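PDB 2V1O: cytosolic acyl coenzyme A thioester hydrolase, which hydrolyses long-chain fatty acyl-CoAs, palmitoyl-CoA by preference, to free fatty acids and coenzyme A, and is present here as its N-terminal hotdog domain. Local coordinates for residues A[66-72]-A[86-92]. Residues are numbered along the deposited sequence; the frame is centred on the assembly and turned at random.
Sequences EVAHVSA and VHVMSEN
Six backbone hydrogen bonds zip 66-72 to 86-92, on the two arms of an antiparallel beta hairpin in the sheet of the hotdog domain. They come in reciprocal pairs: Val67 N to Glu91 O and Glu91 N to Val67 O, both 2.8 Å; His69 N to Met89 O at 2.7 Å and Met89 N to His69 O at 2.9 Å; Ser71 N to His87 O at 3.0 Å and His87 N to Ser71 O at 2.8 Å. Non-hydrogen-bonded pairs Ala68-Ser90 and Val70-Val88 lie between these, Ala72-Val86 just beyond Ser71-His87, with CA atoms 4.4 to 4.8 Å apart. The axes of 67-72 and 86-91, both extended, run at 158° and approach to 4.6 Å. Beyond Val67 and Glu91, Asn92 ND2 donates to Glu66 OE2 at 3.2 Å, while Glu66 OE1 takes Cys63 N and Asn92 OD1 takes the amides of Leu94 and Thr95.

Side chains alternate between two faces. Ala68, Val70, Ala72, Val86, Val88 and Ser90 share one; there Val70 and Val88 reach helix 19-38, the hotdog's central "sausage", at Met25, Ala29 and Ile26. All three valines are t, and Val70 CG1 meets Val86 CG1 at 3.6 Å. The other face carries Val67, His69, Ser71, His87, Met89 and Glu91. Here Glu91, extended (chi1 and chi2 t), forms a salt bridge with Arg36 of the second subunit, whose Ile32 packs on Val67. Met89, t at chi1 and chi2 but p at chi3, curls its methyl over the His69 ring: a CH-pi contact with CE 4.2 Å from the centroid.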
ATOM      1  N   GLU A  66       8.868  16.552  -1.547  1.00 13.95           N
ATOM      2  CA  GLU A  66      10.126  16.704  -0.806  1.00 14.16           C
ATOM      3  C   GLU A  66      10.649  15.327  -0.400  1.00 13.47           C
ATOM      4  O   GLU A  66       9.882  14.359  -0.340  1.00 13.36           O
ATOM      5  CB  GLU A  66       9.952  17.643   0.394  1.00 14.25           C
ATOM      6  CG  GLU A  66       9.596  19.058  -0.052  1.00 15.27           C
ATOM      7  CD  GLU A  66       9.448  20.060   1.081  1.00 16.25           C
ATOM      8  OE1 GLU A  66       9.101  19.670   2.220  1.00 16.28           O
ATOM      9  OE2 GLU A  66       9.671  21.261   0.808  1.00 18.26           O
ATOM     10  N   VAL A  67      11.958  15.243  -0.162  1.00 12.82           N
ATOM     11  CA  VAL A  67      12.602  13.985   0.191  1.00 12.29           C
ATOM     12  C   VAL A  67      12.850  13.974   1.692  1.00 12.09           C
ATOM     13  O   VAL A  67      13.519  14.863   2.226  1.00 11.91           O
ATOM     14  CB  VAL A  67      13.947  13.769  -0.549  1.00 12.37           C
ATOM     15  CG1 VAL A  67      14.664  12.520  -0.005  1.00 11.72           C
ATOM     16  CG2 VAL A  67      13.737  13.670  -2.070  1.00 12.85           C
ATOM     17  N   ALA A  68      12.292  12.967   2.354  1.00 11.73           N
ATOM     18  CA  ALA A  68      12.545  12.717   3.766  1.00 11.69           C
ATOM     19  C   ALA A  68      13.848  11.929   3.912  1.00 12.04           C
ATOM     20  O   ALA A  68      13.992  10.850   3.338  1.00 12.02           O
ATOM     21  CB  ALA A  68      11.394  11.944   4.358  1.00 12.19           C
ATOM     22  N   HIS A  69      14.798  12.491   4.648  1.00 11.64           N
ATOM     23  CA  HIS A  69      16.060  11.818   4.960  1.00 12.30           C
ATOM     24  C   HIS A  69      15.995  11.365   6.408  1.00 12.45           C
ATOM     25  O   HIS A  69      15.799  12.188   7.288  1.00 13.59           O
ATOM     26  CB  HIS A  69      17.240  12.785   4.811  1.00 12.09           C
ATOM     27  CG  HIS A  69      17.623  13.086   3.395  1.00 12.03           C
ATOM     28  ND1 HIS A  69      16.942  13.994   2.611  1.00 12.43           N
ATOM     29  CD2 HIS A  69      18.656  12.641   2.640  1.00 10.41           C
ATOM     30  CE1 HIS A  69      17.520  14.069   1.426  1.00  9.74           C
ATOM     31  NE2 HIS A  69      18.565  13.263   1.420  1.00 13.44           N
ATOM     32  N   VAL A  70      16.162  10.066   6.654  1.00 12.99           N
ATOM     33  CA  VAL A  70      16.099   9.522   8.018  1.00 13.12           C
ATOM     34  C   VAL A  70      17.416   8.835   8.373  1.00 13.66           C
ATOM     35  O   VAL A  70      17.895   7.957   7.646  1.00 14.17           O
ATOM     36  CB  VAL A  70      14.893   8.554   8.204  1.00 13.38           C
ATOM     37  CG1 VAL A  70      14.856   8.008   9.633  1.00 13.77           C
ATOM     38  CG2 VAL A  70      13.588   9.256   7.882  1.00 13.99           C
ATOM     39  N   SER A  71      18.010   9.258   9.482  1.00 13.37           N
ATOM     40  CA  SER A  71      19.292   8.724   9.915  1.00 13.82           C
ATOM     41  C   SER A  71      19.235   8.353  11.395  1.00 13.02           C
ATOM     42  O   SER A  71      18.646   9.067  12.199  1.00 12.40           O
ATOM     43  CB  SER A  71      20.410   9.729   9.630  1.00 14.20           C
ATOM     44  OG  SER A  71      20.227  10.926  10.367  1.00 17.57           O
ATOM     45  N   ALA A  72      19.856   7.228  11.737  1.00 12.71           N
ATOM     46  CA  ALA A  72      19.777   6.674  13.080  1.00 12.12           C
ATOM     47  C   ALA A  72      21.158   6.373  13.638  1.00 11.89           C
ATOM     48  O   ALA A  72      22.099   6.064  12.893  1.00 10.88           O
ATOM     49  CB  ALA A  72      18.948   5.405  13.075  1.00 12.51           C
ATOM     50  N   VAL A  86      17.207   9.274  16.346  1.00 11.70           N
ATOM     51  CA  VAL A  86      16.842   9.359  14.932  1.00 11.84           C
ATOM     52  C   VAL A  86      16.664  10.818  14.523  1.00 11.99           C
ATOM     53  O   VAL A  86      16.012  11.592  15.240  1.00 11.68           O
ATOM     54  CB  VAL A  86      15.544   8.571  14.632  1.00 11.66           C
ATOM     55  CG1 VAL A  86      15.142   8.713  13.143  1.00 11.16           C
ATOM     56  CG2 VAL A  86      15.725   7.098  15.006  1.00 12.13           C
ATOM     57  N   HIS A  87      17.264  11.188  13.390  1.00 12.51           N
ATOM     58  CA  HIS A  87      17.115  12.540  12.822  1.00 13.62           C
ATOM     59  C   HIS A  87      16.358  12.466  11.514  1.00 13.80           C
ATOM     60  O   HIS A  87      16.688  11.654  10.648  1.00 13.92           O
ATOM     61  CB  HIS A  87      18.471  13.206  12.550  1.00 14.06           C
ATOM     62  CG  HIS A  87      19.163  13.711  13.776  1.00 17.07           C
ATOM     63  ND1 HIS A  87      19.594  12.876  14.783  1.00 19.53           N
ATOM     64  CD2 HIS A  87      19.518  14.964  14.149  1.00 18.37           C
ATOM     65  CE1 HIS A  87      20.171  13.591  15.731  1.00 19.42           C
ATOM     66  NE2 HIS A  87      20.141  14.861  15.369  1.00 19.83           N
ATOM     67  N   VAL A  88      15.360  13.335  11.366  1.00 13.30           N
ATOM     68  CA  VAL A  88      14.607  13.448  10.114  1.00 13.32           C
ATOM     69  C   VAL A  88      14.851  14.825   9.512  1.00 13.29           C
ATOM     70  O   VAL A  88      14.636  15.851  10.170  1.00 12.64           O
ATOM     71  CB  VAL A  88      13.095  13.254  10.323  1.00 13.23           C
ATOM     72  CG1 VAL A  88      12.339  13.409   8.996  1.00 13.31           C
ATOM     73  CG2 VAL A  88      12.813  11.886  10.946  1.00 13.72           C
ATOM     74  N   MET A  89      15.315  14.832   8.267  1.00 13.35           N
ATOM     75  CA  MET A  89      15.575  16.062   7.535  1.00 15.20           C
ATOM     76  C   MET A  89      14.769  16.047   6.232  1.00 14.07           C
ATOM     77  O   MET A  89      14.685  15.013   5.552  1.00 13.52           O
ATOM     78  CB  MET A  89      17.082  16.204   7.275  1.00 14.88           C
ATOM     79  CG  MET A  89      17.503  17.498   6.593  1.00 16.77           C
ATOM     80  SD  MET A  89      19.232  17.574   6.024  1.00 20.99           S
ATOM     81  CE  MET A  89      19.466  16.012   5.158  1.00 22.42           C
ATOM     82  N   SER A  90      14.136  17.175   5.917  1.00 13.27           N
ATOM     83  CA  SER A  90      13.436  17.322   4.646  1.00 13.10           C
ATOM     84  C   SER A  90      14.375  17.985   3.656  1.00 12.66           C
ATOM     85  O   SER A  90      15.168  18.861   4.025  1.00 12.22           O
ATOM     86  CB  SER A  90      12.161  18.162   4.788  1.00 13.36           C
ATOM     87  OG  SER A  90      12.475  19.472   5.214  1.00 14.68           O
ATOM     88  N   GLU A  91      14.298  17.542   2.406  1.00 11.95           N
ATOM     89  CA  GLU A  91      15.063  18.144   1.335  1.00 12.23           C
ATOM     90  C   GLU A  91      14.135  18.437   0.179  1.00 12.28           C
ATOM     91  O   GLU A  91      13.478  17.537  -0.361  1.00 12.28           O
ATOM     92  CB  GLU A  91      16.196  17.229   0.855  1.00 11.79           C
ATOM     93  CG  GLU A  91      17.062  17.887  -0.208  1.00 12.48           C
ATOM     94  CD  GLU A  91      17.982  16.920  -0.946  1.00 12.71           C
ATOM     95  OE1 GLU A  91      17.820  15.688  -0.825  1.00 12.48           O
ATOM     96  OE2 GLU A  91      18.859  17.410  -1.673  1.00 12.35           O
ATOM     97  N   ASN A  92      14.073  19.704  -0.184  1.00 12.15           N
ATOM     98  CA  ASN A  92      13.358  20.091  -1.370  1.00 12.61           C
ATOM     99  C   ASN A  92      14.352  20.048  -2.520  1.00 12.67           C
ATOM    100  O   ASN A  92      15.279  20.863  -2.584  1.00 12.82           O
ATOM    101  CB  ASN A  92      12.715  21.470  -1.198  1.00 12.57           C
ATOM    102  CG  ASN A  92      11.838  21.851  -2.372  1.00 12.61           C
ATOM    103  OD1 ASN A  92      12.284  21.865  -3.512  1.00 11.10           O
ATOM    104  ND2 ASN A  92      10.577  22.163  -2.095  1.00 12.73           N
TER
HETATM  105  O   HOH W   1      20.599  10.328  14.667  1.00 28.46           O
HETATM  106  O   HOH W   2      18.691  12.611   8.494  1.00 31.31           O